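Long-range contacts in putative uncharacterized protein (Trypanosoma congolense, PDB 4E40), which probably binds haptoglobin-haemoglobin at the parasite surface for uptake of haem, as an elongated helical-bundle receptor: residues V7-S12 with N142-A147; G33-P38 with N204-V209. One frame throughout, in Å; residues are numbered along the deposited sequence.

Interaction 1: residues V7-S12 with N142-A147. Unlike the reference sequence in segment 7-12: Glu10 (reference Lys), Ser12 (reference Ala).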
ATOM      1  N   VAL A   7       5.811 -13.153  36.219  1.00 33.79           N
ATOM      2  CA  VAL A   7       6.625 -12.139  36.866  1.00 35.14           C
ATOM      3  C   VAL A   7       5.722 -11.170  37.679  1.00 36.35           C
ATOM      4  O   VAL A   7       4.622 -10.858  37.251  1.00 36.39           O
ATOM      5  CB  VAL A   7       7.538 -11.456  35.811  1.00 34.72           C
ATOM      6  CG1 VAL A   7       7.870 -12.479  34.725  1.00 35.18           C
ATOM      7  CG2 VAL A   7       6.869 -10.270  35.122  1.00 32.82           C
ATOM      8  N   GLU A   8       6.118 -10.805  38.889  1.00 35.41           N
ATOM      9  CA  GLU A   8       5.280  -9.903  39.694  1.00 35.59           C
ATOM     10  C   GLU A   8       5.840  -8.472  39.603  1.00 31.60           C
ATOM     11  O   GLU A   8       7.048  -8.310  39.449  1.00 35.80           O
ATOM     12  CB  GLU A   8       5.257 -10.338  41.137  1.00 44.45           C
ATOM     13  CG  GLU A   8       4.278 -11.451  41.404  1.00 48.91           C
ATOM     14  CD  GLU A   8       3.940 -11.512  42.872  1.00 58.64           C
ATOM     15  OE1 GLU A   8       4.876 -11.659  43.706  1.00 60.98           O
ATOM     16  OE2 GLU A   8       2.738 -11.392  43.183  1.00 63.60           O
ATOM     17  N   LEU A   9       4.983  -7.458  39.593  1.00 26.42           N
ATOM     18  CA  LEU A   9       5.505  -6.070  39.500  1.00 24.08           C
ATOM     19  C   LEU A   9       6.090  -5.769  40.890  1.00 24.69           C
ATOM     20  O   LEU A   9       5.436  -6.022  41.920  1.00 26.23           O
ATOM     21  CB  LEU A   9       4.379  -5.102  39.090  1.00 21.23           C
ATOM     22  CG  LEU A   9       3.761  -5.384  37.687  1.00 20.68           C
ATOM     23  CD1 LEU A   9       2.464  -4.647  37.427  1.00 22.70           C
ATOM     24  CD2 LEU A   9       4.775  -5.033  36.603  1.00 21.19           C
ATOM     25  N   GLU A  10       7.318  -5.275  40.908  1.00 24.32           N
ATOM     26  CA  GLU A  10       8.136  -5.296  42.132  1.00 24.71           C
ATOM     27  C   GLU A  10       8.110  -3.955  42.861  1.00 22.62           C
ATOM     28  O   GLU A  10       8.463  -3.867  44.040  1.00 24.44           O
ATOM     29  CB  GLU A  10       9.570  -5.631  41.702  1.00 29.32           C
ATOM     30  CG  GLU A  10      10.547  -5.928  42.790  1.00 34.92           C
ATOM     31  CD  GLU A  10      11.997  -6.115  42.293  1.00 37.98           C
ATOM     32  OE1 GLU A  10      12.288  -5.963  41.093  1.00 41.49           O
ATOM     33  OE2 GLU A  10      12.869  -6.441  43.123  1.00 39.35           O
ATOM     34  N   ASP A  11       7.779  -2.885  42.136  1.00 20.11           N
ATOM     35  CA  ASP A  11       7.880  -1.555  42.726  1.00 18.45           C
ATOM     36  C   ASP A  11       6.983  -0.568  41.972  1.00 18.43           C
ATOM     37  O   ASP A  11       6.383  -0.940  40.968  1.00 18.06           O
ATOM     38  CB  ASP A  11       9.325  -1.062  42.780  1.00 19.17           C
ATOM     39  CG  ASP A  11      10.026  -1.164  41.442  1.00 20.42           C
ATOM     40  OD1 ASP A  11      11.218  -1.666  41.443  1.00 19.92           O
ATOM     41  OD2 ASP A  11       9.504  -0.612  40.478  1.00 19.24           O
ATOM     42  N   SER A  12       6.879   0.647  42.483  1.00 19.24           N
ATOM     43  CA  SER A  12       5.995   1.670  41.866  1.00 18.84           C
ATOM     44  C   SER A  12       6.343   1.931  40.421  1.00 18.37           C
ATOM     45  O   SER A  12       5.445   2.088  39.576  1.00 19.36           O
ATOM     46  CB  SER A  12       6.135   3.016  42.600  1.00 19.75           C
ATOM     47  OG  SER A  12       5.828   2.822  43.992  1.00 24.75           O
ATOM     48  N   ASN A 142      -4.510  -8.094  33.406  1.00 25.26           N
ATOM     49  CA  ASN A 142      -4.624  -9.057  34.523  1.00 28.26           C
ATOM     50  C   ASN A 142      -3.526  -8.846  35.534  1.00 28.19           C
ATOM     51  O   ASN A 142      -3.769  -8.918  36.764  1.00 29.84           O
ATOM     52  CB  ASN A 142      -4.660 -10.507  34.061  1.00 28.84           C
ATOM     53  CG  ASN A 142      -5.876 -10.819  33.247  1.00 31.60           C
ATOM     54  OD1 ASN A 142      -6.877 -10.066  33.265  1.00 37.68           O
ATOM     55  ND2 ASN A 142      -5.827 -11.944  32.514  1.00 34.37           N
ATOM     56  N   LEU A 143      -2.302  -8.631  35.034  1.00 25.62           N
ATOM     57  CA  LEU A 143      -1.147  -8.389  35.875  1.00 24.86           C
ATOM     58  C   LEU A 143      -1.348  -7.140  36.727  1.00 24.55           C
ATOM     59  O   LEU A 143      -1.065  -7.154  37.940  1.00 25.84           O
ATOM     60  CB  LEU A 143       0.131  -8.295  34.998  1.00 25.16           C
ATOM     61  CG  LEU A 143       1.421  -8.025  35.745  1.00 24.89           C
ATOM     62  CD1 LEU A 143       1.908  -9.250  36.534  1.00 27.40           C
ATOM     63  CD2 LEU A 143       2.506  -7.555  34.744  1.00 26.04           C
ATOM     64  N   LEU A 144      -1.914  -6.088  36.143  1.00 23.51           N
ATOM     65  CA  LEU A 144      -2.179  -4.853  36.885  1.00 22.06           C
ATOM     66  C   LEU A 144      -3.323  -5.021  37.916  1.00 24.75           C
ATOM     67  O   LEU A 144      -3.217  -4.469  39.006  1.00 24.61           O
ATOM     68  CB  LEU A 144      -2.500  -3.736  35.898  1.00 22.59           C
ATOM     69  CG  LEU A 144      -1.282  -3.193  35.121  1.00 20.97           C
ATOM     70  CD1 LEU A 144      -1.768  -2.439  33.896  1.00 21.92           C
ATOM     71  CD2 LEU A 144      -0.575  -2.205  36.067  1.00 20.61           C
ATOM     72  N   ALA A 145      -4.306  -5.831  37.575  1.00 25.10           N
ATOM     73  CA  ALA A 145      -5.410  -6.159  38.538  1.00 26.67           C
ATOM     74  C   ALA A 145      -4.840  -6.923  39.699  1.00 29.13           C
ATOM     75  O   ALA A 145      -5.205  -6.644  40.879  1.00 29.26           O
ATOM     76  CB  ALA A 145      -6.530  -6.946  37.836  1.00 26.95           C
ATOM     77  N   ARG A 146      -3.927  -7.864  39.443  1.00 29.43           N
ATOM     78  CA  ARG A 146      -3.261  -8.561  40.555  1.00 31.86           C
ATOM     79  C   ARG A 146      -2.420  -7.653  41.474  1.00 32.74           C
ATOM     80  O   ARG A 146      -2.414  -7.860  42.707  1.00 33.45           O
ATOM     81  CB  ARG A 146      -2.405  -9.731  40.063  1.00 34.25           C
ATOM     82  CG  ARG A 146      -3.271 -10.818  39.439  1.00 37.33           C
ATOM     83  CD  ARG A 146      -2.516 -12.096  39.075  1.00 42.98           C
ATOM     84  NE  ARG A 146      -1.475 -11.960  38.036  1.00 41.43           N
ATOM     85  CZ  ARG A 146      -1.633 -12.181  36.714  1.00 44.46           C
ATOM     86  NH1 ARG A 146      -2.811 -12.528  36.146  1.00 44.00           N
ATOM     87  NH2 ARG A 146      -0.576 -12.043  35.930  1.00 37.49           N
ATOM     88  N   ALA A 147      -1.723  -6.660  40.905  1.00 28.22           N
ATOM     89  CA  ALA A 147      -0.909  -5.742  41.655  1.00 27.89           C
ATOM     90  C   ALA A 147      -1.740  -4.928  42.658  1.00 28.11           C
ATOM     91  O   ALA A 147      -1.217  -4.483  43.680  1.00 28.25           O
ATOM     92  CB  ALA A 147      -0.096  -4.829  40.702  1.00 25.30           C
TER
HETATM   93  O   HOH W   1       1.948 -12.371  38.059  1.00 41.05           O
HETATM   94  O   HOH W   2       1.763  -7.697  39.720  1.00 35.28           O
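Leu9 in the loop before helix 12-26 packs against residues 142-147 of the long helix 82-147, with Leu9 CA and Ala147 CA 6.8 Å apart and no direct hydrogen bond between the two segments. CB of Leu9 is directed toward the helix, and the side chain crosses Leu143 obliquely: Leu9 CG lies 3.9 Å from Leu143 CD2, and Leu9 CD1 is equally near Leu143 CG. Leu143 sends its CG out anti to the backbone N (chi1 179°), and its two methyls divide the work, CD2 going to Leu9 and CD1 to the carbonyl O of Val7 at 3.2 Å. Leu9 CD1 also reaches Leu144 CD2 at 4.1 Å and Ala147 CB at 4.2 Å, which places this one methyl against three helix residues. Val185 packs on Val7 and Leu143.

Two waters span the polar atoms beside the cluster, one between backbone atoms, the other between a carbonyl and an arginine. Leu9 N donates to the first over 3.2 Å, and the same water makes a weak bond to Leu143 O. The second lies 3.2 Å from Val7 O, to which it may donate, and accepts a weak bond from Arg146 NH2. The guanidinium of Arg146 has Asn142 O and Leu143 CA of its own helix against one face, both displaced toward the rim, and its NH1 forms a salt bridge with Glu4. Past Leu9, Asp11 N-caps helix 12-26, whose Ala18 touches Leu9 and Leu144; Leu144 also touches Cys162, disulfide-bonded to Cys19. An N-terminal loop leading into a capped helix is thus packed on helix 82-147 of the elongated receptor bundle.

Interaction 2: residues G33-P38 with N204-V209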
ATOM      1  N   GLY A  33      -5.149  -0.045  12.171  1.00 18.52           N
ATOM      2  CA  GLY A  33      -6.139   0.436  11.177  1.00 19.26           C
ATOM      3  C   GLY A  33      -5.740   1.760  10.571  1.00 20.54           C
ATOM      4  O   GLY A  33      -5.959   1.964   9.366  1.00 21.53           O
ATOM      5  N   ILE A  34      -5.150   2.685  11.336  1.00 18.90           N
ATOM      6  CA  ILE A  34      -4.592   3.939  10.775  1.00 19.62           C
ATOM      7  C   ILE A  34      -3.471   3.667   9.790  1.00 19.04           C
ATOM      8  O   ILE A  34      -3.412   4.271   8.706  1.00 19.37           O
ATOM      9  CB  ILE A  34      -4.050   4.845  11.932  1.00 19.64           C
ATOM     10  CG1 ILE A  34      -5.237   5.366  12.712  1.00 20.88           C
ATOM     11  CG2 ILE A  34      -3.248   6.060  11.387  1.00 22.17           C
ATOM     12  CD1 ILE A  34      -4.803   6.042  14.010  1.00 20.14           C
ATOM     13  N   LEU A  35      -2.550   2.758  10.141  1.00 19.85           N
ATOM     14  CA  LEU A  35      -1.474   2.438   9.179  1.00 19.12           C
ATOM     15  C   LEU A  35      -2.058   1.865   7.887  1.00 20.46           C
ATOM     16  O   LEU A  35      -1.566   2.247   6.817  1.00 19.73           O
ATOM     17  CB  LEU A  35      -0.461   1.410   9.752  1.00 18.97           C
ATOM     18  CG  LEU A  35       0.580   1.970  10.722  1.00 19.96           C
ATOM     19  CD1 LEU A  35       1.307   0.828  11.415  1.00 21.56           C
ATOM     20  CD2 LEU A  35       1.597   2.820   9.961  1.00 24.69           C
ATOM     21  N   LEU A  36      -3.110   1.021   7.969  1.00 19.99           N
ATOM     22  CA  LEU A  36      -3.655   0.300   6.786  1.00 20.91           C
ATOM     23  C   LEU A  36      -4.464   1.209   5.881  1.00 24.85           C
ATOM     24  O   LEU A  36      -4.521   1.008   4.637  1.00 23.57           O
ATOM     25  CB  LEU A  36      -4.494  -0.904   7.217  1.00 20.17           C
ATOM     26  CG  LEU A  36      -5.124  -1.736   6.089  1.00 19.76           C
ATOM     27  CD1 LEU A  36      -4.008  -2.431   5.305  1.00 19.42           C
ATOM     28  CD2 LEU A  36      -6.072  -2.708   6.723  1.00 20.52           C
ATOM     29  N   ARG A  37      -5.036   2.249   6.464  1.00 23.16           N
ATOM     30  CA  ARG A  37      -6.056   3.074   5.782  1.00 25.86           C
ATOM     31  C   ARG A  37      -5.667   3.545   4.380  1.00 27.98           C
ATOM     32  O   ARG A  37      -6.486   3.338   3.457  1.00 28.93           O
ATOM     33  CB  ARG A  37      -6.495   4.221   6.690  1.00 27.45           C
ATOM     34  CG  ARG A  37      -7.639   5.073   6.136  1.00 31.18           C
ATOM     35  CD  ARG A  37      -8.875   4.256   5.858  1.00 36.04           C
ATOM     36  NE  ARG A  37      -9.945   5.145   5.393  1.00 43.55           N
ATOM     37  CZ  ARG A  37     -10.988   4.752   4.659  1.00 49.79           C
ATOM     38  NH1 ARG A  37     -11.112   3.468   4.311  1.00 48.37           N
ATOM     39  NH2 ARG A  37     -11.898   5.652   4.253  1.00 47.13           N
ATOM     40  N   PRO A  38      -4.449   4.110   4.185  1.00 26.13           N
ATOM     41  CA  PRO A  38      -4.152   4.595   2.819  1.00 26.76           C
ATOM     42  C   PRO A  38      -4.065   3.529   1.765  1.00 27.56           C
ATOM     43  O   PRO A  38      -4.385   3.841   0.596  1.00 24.27           O
ATOM     44  CB  PRO A  38      -2.767   5.267   2.936  1.00 26.32           C
ATOM     45  CG  PRO A  38      -2.696   5.686   4.387  1.00 28.91           C
ATOM     46  CD  PRO A  38      -3.412   4.579   5.129  1.00 26.10           C
ATOM     47  N   ASN A 204       6.064  -4.595   9.294  1.00 20.99           N
ATOM     48  CA  ASN A 204       5.756  -5.126   7.925  1.00 20.72           C
ATOM     49  C   ASN A 204       4.590  -4.352   7.315  1.00 21.45           C
ATOM     50  O   ASN A 204       4.604  -4.060   6.119  1.00 20.14           O
ATOM     51  CB  ASN A 204       5.502  -6.634   7.956  1.00 22.79           C
ATOM     52  CG  ASN A 204       6.805  -7.419   8.111  1.00 29.60           C
ATOM     53  OD1 ASN A 204       7.844  -6.954   7.647  1.00 33.61           O
ATOM     54  ND2 ASN A 204       6.743  -8.611   8.686  1.00 30.83           N
ATOM     55  N   LEU A 205       3.587  -4.041   8.134  1.00 19.18           N
ATOM     56  CA  LEU A 205       2.426  -3.239   7.718  1.00 17.88           C
ATOM     57  C   LEU A 205       2.883  -1.870   7.216  1.00 20.34           C
ATOM     58  O   LEU A 205       2.469  -1.444   6.142  1.00 19.56           O
ATOM     59  CB  LEU A 205       1.452  -3.158   8.903  1.00 17.03           C
ATOM     60  CG  LEU A 205       0.243  -2.245   8.752  1.00 16.28           C
ATOM     61  CD1 LEU A 205      -0.596  -2.562   7.468  1.00 17.19           C
ATOM     62  CD2 LEU A 205      -0.610  -2.344   9.992  1.00 18.14           C
ATOM     63  N   ASP A 206       3.721  -1.192   8.006  1.00 19.44           N
ATOM     64  CA  ASP A 206       4.210   0.146   7.675  1.00 21.54           C
ATOM     65  C   ASP A 206       4.969   0.067   6.341  1.00 22.57           C
ATOM     66  O   ASP A 206       4.696   0.896   5.434  1.00 22.49           O
ATOM     67  CB  ASP A 206       5.128   0.590   8.827  1.00 23.41           C
ATOM     68  CG  ASP A 206       5.464   2.035   8.810  1.00 30.51           C
ATOM     69  OD1 ASP A 206       4.929   2.820   8.007  1.00 25.78           O
ATOM     70  OD2 ASP A 206       6.228   2.431   9.752  1.00 34.83           O
ATOM     71  N   LYS A 207       5.854  -0.918   6.196  1.00 22.50           N
ATOM     72  CA  LYS A 207       6.638  -1.112   4.958  1.00 23.64           C
ATOM     73  C   LYS A 207       5.726  -1.344   3.765  1.00 23.74           C
ATOM     74  O   LYS A 207       5.946  -0.763   2.671  1.00 23.84           O
ATOM     75  CB  LYS A 207       7.579  -2.274   5.112  1.00 26.87           C
ATOM     76  CG  LYS A 207       8.804  -1.893   5.926  1.00 35.84           C
ATOM     77  CD  LYS A 207       9.631  -3.157   6.158  1.00 38.98           C
ATOM     78  CE  LYS A 207      11.071  -2.839   6.534  1.00 49.73           C
ATOM     79  NZ  LYS A 207      11.169  -2.216   7.879  1.00 50.11           N
ATOM     80  N   ASP A 208       4.709  -2.167   3.966  1.00 21.53           N
ATOM     81  CA  ASP A 208       3.805  -2.544   2.850  1.00 21.72           C
ATOM     82  C   ASP A 208       3.019  -1.344   2.357  1.00 21.12           C
ATOM     83  O   ASP A 208       2.825  -1.207   1.132  1.00 20.14           O
ATOM     84  CB  ASP A 208       2.843  -3.672   3.243  1.00 24.16           C
ATOM     85  CG  ASP A 208       3.536  -5.050   3.283  1.00 28.98           C
ATOM     86  OD1 ASP A 208       4.686  -5.200   2.816  1.00 31.40           O
ATOM     87  OD2 ASP A 208       2.947  -6.001   3.830  1.00 29.54           O
ATOM     88  N   VAL A 209       2.575  -0.484   3.269  1.00 20.13           N
ATOM     89  CA  VAL A 209       1.764   0.657   2.886  1.00 20.20           C
ATOM     90  C   VAL A 209       2.679   1.669   2.196  1.00 20.97           C
ATOM     91  O   VAL A 209       2.257   2.268   1.203  1.00 19.95           O
ATOM     92  CB  VAL A 209       0.924   1.230   4.055  1.00 21.42           C
ATOM     93  CG1 VAL A 209       0.247   2.510   3.623  1.00 21.05           C
ATOM     94  CG2 VAL A 209      -0.074   0.177   4.578  1.00 21.91           C
TER
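Leu35 and Leu205 form the centre of a side-by-side helix contact in which the local axes of 33-38 and 204-209 approach to 9.1 Å and run in nearly the same direction, at 19°. Apolar contacts dominate. Leu205 reaches across with CG anti to the backbone N (chi1 173°), and its two methyls separate: CD2 sits 3.8 Å from Leu35 CB and also touches Leu35 CD1, whereas CD1 meets Leu36 CD1 at 4.0 Å. The side chains of Leu36 and Leu205 stand at about a right angle, and Ala122 of helix 82-147 touches both. One turn further along, Val209 CG1 meets Pro38 CB at 4.1 Å.

Carbon-to-oxygen contacts supplement these. Val209 directs both methyls at the backbone carbonyl of Leu35, with CG2 3.4 Å from Leu35 O and CG1 slightly farther away. Leu35 CD2 in turn lies 3.9 Å from Asp206 OD1, the two side chains passing at a slant; the same OD1 has a long, weak ion pair with Lys210.

No hydrogen bond crosses between the segments. Within helix 33-38 the backbone bonding is weak near the proline: Arg37 N makes weak bonds to both Gly33 O and Ile34 O, and the helix kinks where Pro38 N has no bond to the preceding turn. Val209 packs next to this kink and also touches Ala39. Helices 28-73 and 192-246 are joined here, at residues 33-38 and 204-209, with helix 82-147 alongside, as expected of the elongated helical bundle of the haptoglobin-haemoglobin receptor family.

Interactions 1 and 2 are separate contacts of one elongated bundle: their centres are 33 Å apart, and their nearest atoms about 22 Å. Helix 82-147 connects them, since it supplies residues 142-147 to interaction 1 and Ala122 beside the leucines of interaction 2. The centre of interaction 1 is about 40 Å from the centre of the chain, that of interaction 2 about 7 Å. The four segments alternate along the sequence. The haem-binding residue Arg42, identified in a structure of this protein, follows the segment 33-38, and its side chain is about 6 Å from that of Pro38; interaction 1 is remote from that site. No haem is bound to this chain.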